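Long-range contact in sorting nexin-3 (Saccharomyces cerevisiae, PDB 1OCS), which binds phosphatidylinositol 3-phosphate through its PX domain and helps retrieve late Golgi membrane proteins from the prevacuolar compartment: residues Glu33-His46 against Phe57-Phe71. Numbering follows the deposited sequence.
Sequences ENFLEIEVHNPKTH and FTDYEIICRTNLPSF
Arg65 and Glu37 run alongside each other in the same direction and form a two-pronged salt bridge: Arg65 NE donates to Glu37 OE2 (2.8 Å) and Arg65 NH1 to Glu37 OE1 (2.9 Å), guanidinium and carboxylate planes 40° apart. A leucine in place of Arg65 would probably leave the Glu37 carboxylate without its countercharge and free to swing. Toward the other end of the hairpin, His46 and Phe57 make an offset stack, His46 CD2 over one face of the phenyl ring. His46 NE2 fixes the imidazole rotation by donating to Asp59 OD2 (2.9 Å), which lies in the ring plane but is met from above the carboxylate plane; Arg79 holds that carboxylate by a salt bridge. At the end opposite His46, Asn67 OD1 accepts from Phe35 N (2.9 Å) and ND2 donates to Glu33 O (3.1 Å). Asn67 CG sits between backbone N and carbonyl carbon (chi1 69°), turning the amide toward this backbone just ahead of strand 36-46. Between these ends the strands pair antiparallel, shifted by one residue at a beta bulge between His41 and Lys44. On the face opposite Glu37 and Arg65, Leu36, Ile38, Val40, Ile62 and Cys64 pack together, Ile38 CD1 meeting Ile62 CG2 at 3.5 Å. Helix 149-156 packs on Ile38, Ile62 and Cys64, helix 121-139 meets Pro43, Thr45 and Tyr60, and strand 75-81 completes the PX sheet beside strand 57-66, bringing phosphoinositide-binding Arg81 against Phe57 in a cation-pi contact.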
# COMPACT_ATOMS: atom_id res chain seq x y z
N GLU A 33 -12.91 -20.79 -1.23
CA GLU A 33 -13.35 -19.45 -0.86
C GLU A 33 -12.29 -18.40 -1.19
O GLU A 33 -11.09 -18.69 -1.16
CB GLU A 33 -13.67 -19.38 0.63
CG GLU A 33 -14.95 -20.11 1.03
CD GLU A 33 -15.10 -20.23 2.54
OE1 GLU A 33 -16.16 -19.84 3.08
OE2 GLU A 33 -14.15 -20.73 3.19
N ASN A 34 -12.73 -17.19 -1.50
CA ASN A 34 -11.83 -16.09 -1.80
C ASN A 34 -11.05 -15.75 -0.55
O ASN A 34 -11.53 -15.94 0.57
CB ASN A 34 -12.61 -14.85 -2.24
CG ASN A 34 -13.18 -14.96 -3.63
OD1 ASN A 34 -14.12 -14.25 -3.98
ND2 ASN A 34 -12.61 -15.84 -4.44
N PHE A 35 -9.84 -15.24 -0.73
CA PHE A 35 -9.01 -14.83 0.39
C PHE A 35 -7.97 -13.85 -0.10
O PHE A 35 -7.60 -13.85 -1.28
CB PHE A 35 -8.31 -16.04 1.03
CG PHE A 35 -7.11 -16.54 0.26
CD1 PHE A 35 -5.85 -15.97 0.47
CD2 PHE A 35 -7.23 -17.55 -0.68
CE1 PHE A 35 -4.73 -16.42 -0.25
CE2 PHE A 35 -6.13 -18.00 -1.41
CZ PHE A 35 -4.88 -17.43 -1.19
N LEU A 36 -7.51 -13.00 0.80
CA LEU A 36 -6.46 -12.04 0.51
C LEU A 36 -5.71 -11.81 1.80
O LEU A 36 -6.29 -11.43 2.82
CB LEU A 36 -7.03 -10.72 -0.03
CG LEU A 36 -5.94 -9.71 -0.44
CD1 LEU A 36 -6.42 -8.82 -1.58
CD2 LEU A 36 -5.53 -8.87 0.78
N GLU A 37 -4.41 -12.07 1.76
CA GLU A 37 -3.53 -11.88 2.90
C GLU A 37 -2.62 -10.74 2.49
O GLU A 37 -2.15 -10.69 1.35
CB GLU A 37 -2.69 -13.13 3.15
CG GLU A 37 -3.50 -14.40 3.36
CD GLU A 37 -2.69 -15.65 3.08
OE1 GLU A 37 -3.27 -16.75 3.13
OE2 GLU A 37 -1.47 -15.53 2.82
N ILE A 38 -2.36 -9.80 3.39
CA ILE A 38 -1.47 -8.71 3.04
C ILE A 38 -0.80 -8.14 4.27
O ILE A 38 -1.39 -8.07 5.35
CB ILE A 38 -2.20 -7.59 2.27
CG1 ILE A 38 -1.18 -6.63 1.66
CG2 ILE A 38 -3.16 -6.85 3.20
CD1 ILE A 38 -1.74 -5.80 0.51
N GLU A 39 0.45 -7.73 4.08
CA GLU A 39 1.23 -7.16 5.16
C GLU A 39 2.20 -6.13 4.61
O GLU A 39 2.70 -6.27 3.49
CB GLU A 39 1.99 -8.27 5.89
CG GLU A 39 2.92 -7.77 6.98
CD GLU A 39 3.62 -8.90 7.73
OE1 GLU A 39 4.43 -8.60 8.63
OE2 GLU A 39 3.36 -10.08 7.40
N VAL A 40 2.45 -5.09 5.39
CA VAL A 40 3.40 -4.05 5.03
C VAL A 40 4.48 -4.18 6.09
O VAL A 40 4.20 -4.11 7.28
CB VAL A 40 2.76 -2.65 5.10
CG1 VAL A 40 3.80 -1.58 4.73
CG2 VAL A 40 1.56 -2.57 4.16
N HIS A 41 5.71 -4.39 5.65
CA HIS A 41 6.81 -4.55 6.59
C HIS A 41 8.14 -4.31 5.87
O HIS A 41 8.17 -3.70 4.80
CB HIS A 41 6.78 -5.98 7.15
CG HIS A 41 7.21 -7.02 6.16
ND1 HIS A 41 6.72 -7.06 4.87
CD2 HIS A 41 8.11 -8.03 6.25
CE1 HIS A 41 7.30 -8.05 4.21
NE2 HIS A 41 8.15 -8.65 5.02
N ASN A 42 9.23 -4.77 6.47
CA ASN A 42 10.56 -4.63 5.88
C ASN A 42 10.88 -3.21 5.41
O ASN A 42 11.26 -3.00 4.26
CB ASN A 42 10.69 -5.60 4.70
CG ASN A 42 12.11 -5.71 4.19
OD1 ASN A 42 12.34 -6.06 3.03
ND2 ASN A 42 13.09 -5.44 5.06
N PRO A 43 10.72 -2.21 6.29
CA PRO A 43 11.03 -0.85 5.86
C PRO A 43 12.52 -0.72 5.59
O PRO A 43 13.34 -1.35 6.27
CB PRO A 43 10.57 -0.00 7.05
CG PRO A 43 10.81 -0.92 8.22
CD PRO A 43 10.29 -2.24 7.70
N LYS A 44 12.88 0.08 4.59
CA LYS A 44 14.28 0.28 4.25
C LYS A 44 14.59 1.71 3.85
O LYS A 44 13.92 2.29 2.99
CB LYS A 44 14.69 -0.66 3.11
CG LYS A 44 14.90 -2.11 3.52
CD LYS A 44 14.95 -3.05 2.31
CE LYS A 44 16.09 -2.71 1.36
NZ LYS A 44 16.03 -3.55 0.12
N THR A 45 15.60 2.30 4.48
CA THR A 45 16.02 3.64 4.13
C THR A 45 17.24 3.47 3.25
O THR A 45 18.26 2.91 3.67
CB THR A 45 16.36 4.47 5.37
OG1 THR A 45 15.15 4.74 6.09
CG2 THR A 45 17.01 5.80 4.97
N HIS A 46 17.13 3.95 2.02
CA HIS A 46 18.20 3.84 1.05
C HIS A 46 19.23 4.96 1.16
O HIS A 46 18.97 6.10 0.79
CB HIS A 46 17.58 3.78 -0.34
CG HIS A 46 16.57 2.69 -0.49
ND1 HIS A 46 16.92 1.41 -0.88
CD2 HIS A 46 15.25 2.65 -0.20
CE1 HIS A 46 15.85 0.64 -0.83
NE2 HIS A 46 14.82 1.36 -0.42
N PHE A 57 15.94 8.03 0.86
CA PHE A 57 14.50 7.84 0.99
C PHE A 57 14.20 6.47 1.60
O PHE A 57 15.08 5.60 1.65
CB PHE A 57 13.83 7.94 -0.39
CG PHE A 57 14.01 6.70 -1.25
CD1 PHE A 57 13.00 5.74 -1.32
CD2 PHE A 57 15.17 6.50 -1.99
CE1 PHE A 57 13.16 4.59 -2.11
CE2 PHE A 57 15.34 5.36 -2.78
CZ PHE A 57 14.33 4.41 -2.84
N THR A 58 12.98 6.28 2.07
CA THR A 58 12.62 4.98 2.61
C THR A 58 11.35 4.45 1.97
O THR A 58 10.45 5.21 1.60
CB THR A 58 12.46 5.00 4.17
OG1 THR A 58 11.11 4.72 4.53
CG2 THR A 58 12.88 6.32 4.75
N ASP A 59 11.31 3.14 1.77
CA ASP A 59 10.12 2.53 1.21
C ASP A 59 9.80 1.29 2.02
O ASP A 59 10.60 0.85 2.85
CB ASP A 59 10.29 2.24 -0.29
CG ASP A 59 11.45 1.31 -0.59
OD1 ASP A 59 11.71 1.11 -1.80
OD2 ASP A 59 12.09 0.79 0.35
N TYR A 60 8.61 0.75 1.79
CA TYR A 60 8.15 -0.41 2.54
C TYR A 60 7.74 -1.53 1.60
O TYR A 60 7.26 -1.29 0.50
CB TYR A 60 6.95 -0.01 3.40
CG TYR A 60 7.20 1.23 4.23
CD1 TYR A 60 7.26 2.49 3.64
CD2 TYR A 60 7.43 1.13 5.60
CE1 TYR A 60 7.56 3.63 4.38
CE2 TYR A 60 7.73 2.26 6.36
CZ TYR A 60 7.79 3.50 5.74
OH TYR A 60 8.12 4.62 6.48
N GLU A 61 7.93 -2.76 2.05
CA GLU A 61 7.55 -3.90 1.24
C GLU A 61 6.12 -4.32 1.53
O GLU A 61 5.68 -4.37 2.68
CB GLU A 61 8.48 -5.09 1.51
CG GLU A 61 8.08 -6.35 0.76
CD GLU A 61 8.99 -7.52 1.07
OE1 GLU A 61 10.19 -7.44 0.74
OE2 GLU A 61 8.51 -8.53 1.63
N ILE A 62 5.37 -4.59 0.46
CA ILE A 62 4.01 -5.06 0.59
C ILE A 62 4.04 -6.49 0.06
O ILE A 62 4.48 -6.74 -1.06
CB ILE A 62 3.01 -4.25 -0.26
CG1 ILE A 62 3.00 -2.78 0.18
CG2 ILE A 62 1.61 -4.84 -0.09
CD1 ILE A 62 2.00 -1.93 -0.58
N ILE A 63 3.62 -7.44 0.88
CA ILE A 63 3.58 -8.83 0.45
C ILE A 63 2.12 -9.24 0.51
O ILE A 63 1.45 -9.06 1.54
CB ILE A 63 4.45 -9.75 1.35
CG1 ILE A 63 4.26 -11.21 0.91
CG2 ILE A 63 4.10 -9.55 2.81
CD1 ILE A 63 4.98 -12.22 1.79
N CYS A 64 1.62 -9.78 -0.59
CA CYS A 64 0.22 -10.17 -0.70
C CYS A 64 0.05 -11.54 -1.36
O CYS A 64 0.77 -11.88 -2.30
CB CYS A 64 -0.53 -9.10 -1.51
SG CYS A 64 -2.30 -9.42 -1.83
N ARG A 65 -0.90 -12.31 -0.85
CA ARG A 65 -1.24 -13.63 -1.40
C ARG A 65 -2.74 -13.60 -1.58
O ARG A 65 -3.46 -13.19 -0.67
CB ARG A 65 -0.90 -14.77 -0.44
CG ARG A 65 0.51 -15.29 -0.54
CD ARG A 65 0.50 -16.81 -0.33
NE ARG A 65 -0.35 -17.19 0.80
CZ ARG A 65 -0.56 -18.44 1.20
NH1 ARG A 65 -1.35 -18.69 2.24
NH2 ARG A 65 0.02 -19.45 0.55
N THR A 66 -3.23 -14.04 -2.73
CA THR A 66 -4.66 -14.01 -2.95
C THR A 66 -5.08 -14.94 -4.08
O THR A 66 -4.24 -15.40 -4.85
CB THR A 66 -5.12 -12.57 -3.29
OG1 THR A 66 -6.55 -12.51 -3.34
CG2 THR A 66 -4.57 -12.14 -4.65
N ASN A 67 -6.38 -15.22 -4.15
CA ASN A 67 -6.93 -16.04 -5.22
C ASN A 67 -8.12 -15.28 -5.83
O ASN A 67 -8.92 -15.85 -6.57
CB ASN A 67 -7.36 -17.42 -4.71
CG ASN A 67 -8.58 -17.35 -3.80
OD1 ASN A 67 -8.95 -16.28 -3.32
ND2 ASN A 67 -9.19 -18.50 -3.56
N LEU A 68 -8.24 -13.99 -5.50
CA LEU A 68 -9.33 -13.15 -6.02
C LEU A 68 -9.27 -13.05 -7.54
O LEU A 68 -8.20 -12.83 -8.12
CB LEU A 68 -9.27 -11.75 -5.40
CG LEU A 68 -9.68 -11.63 -3.93
CD1 LEU A 68 -9.31 -10.25 -3.39
CD2 LEU A 68 -11.19 -11.87 -3.82
N PRO A 69 -10.41 -13.22 -8.22
CA PRO A 69 -10.45 -13.15 -9.68
C PRO A 69 -9.98 -11.83 -10.31
O PRO A 69 -9.64 -11.80 -11.49
CB PRO A 69 -11.91 -13.46 -10.01
CG PRO A 69 -12.65 -12.97 -8.81
CD PRO A 69 -11.76 -13.45 -7.67
N SER A 70 -9.96 -10.75 -9.53
CA SER A 70 -9.52 -9.47 -10.07
C SER A 70 -8.00 -9.38 -10.16
O SER A 70 -7.47 -8.51 -10.85
CB SER A 70 -10.06 -8.30 -9.22
OG SER A 70 -9.66 -8.43 -7.87
N PHE A 71 -7.31 -10.27 -9.45
CA PHE A 71 -5.85 -10.28 -9.47
C PHE A 71 -5.32 -11.21 -10.56
O PHE A 71 -6.03 -12.10 -11.00
CB PHE A 71 -5.30 -10.68 -8.10
CG PHE A 71 -5.46 -9.61 -7.05
CD1 PHE A 71 -6.71 -9.30 -6.53
CD2 PHE A 71 -4.35 -8.90 -6.59
CE1 PHE A 71 -6.86 -8.30 -5.57
CE2 PHE A 71 -4.49 -7.90 -5.63
CZ PHE A 71 -5.74 -7.60 -5.12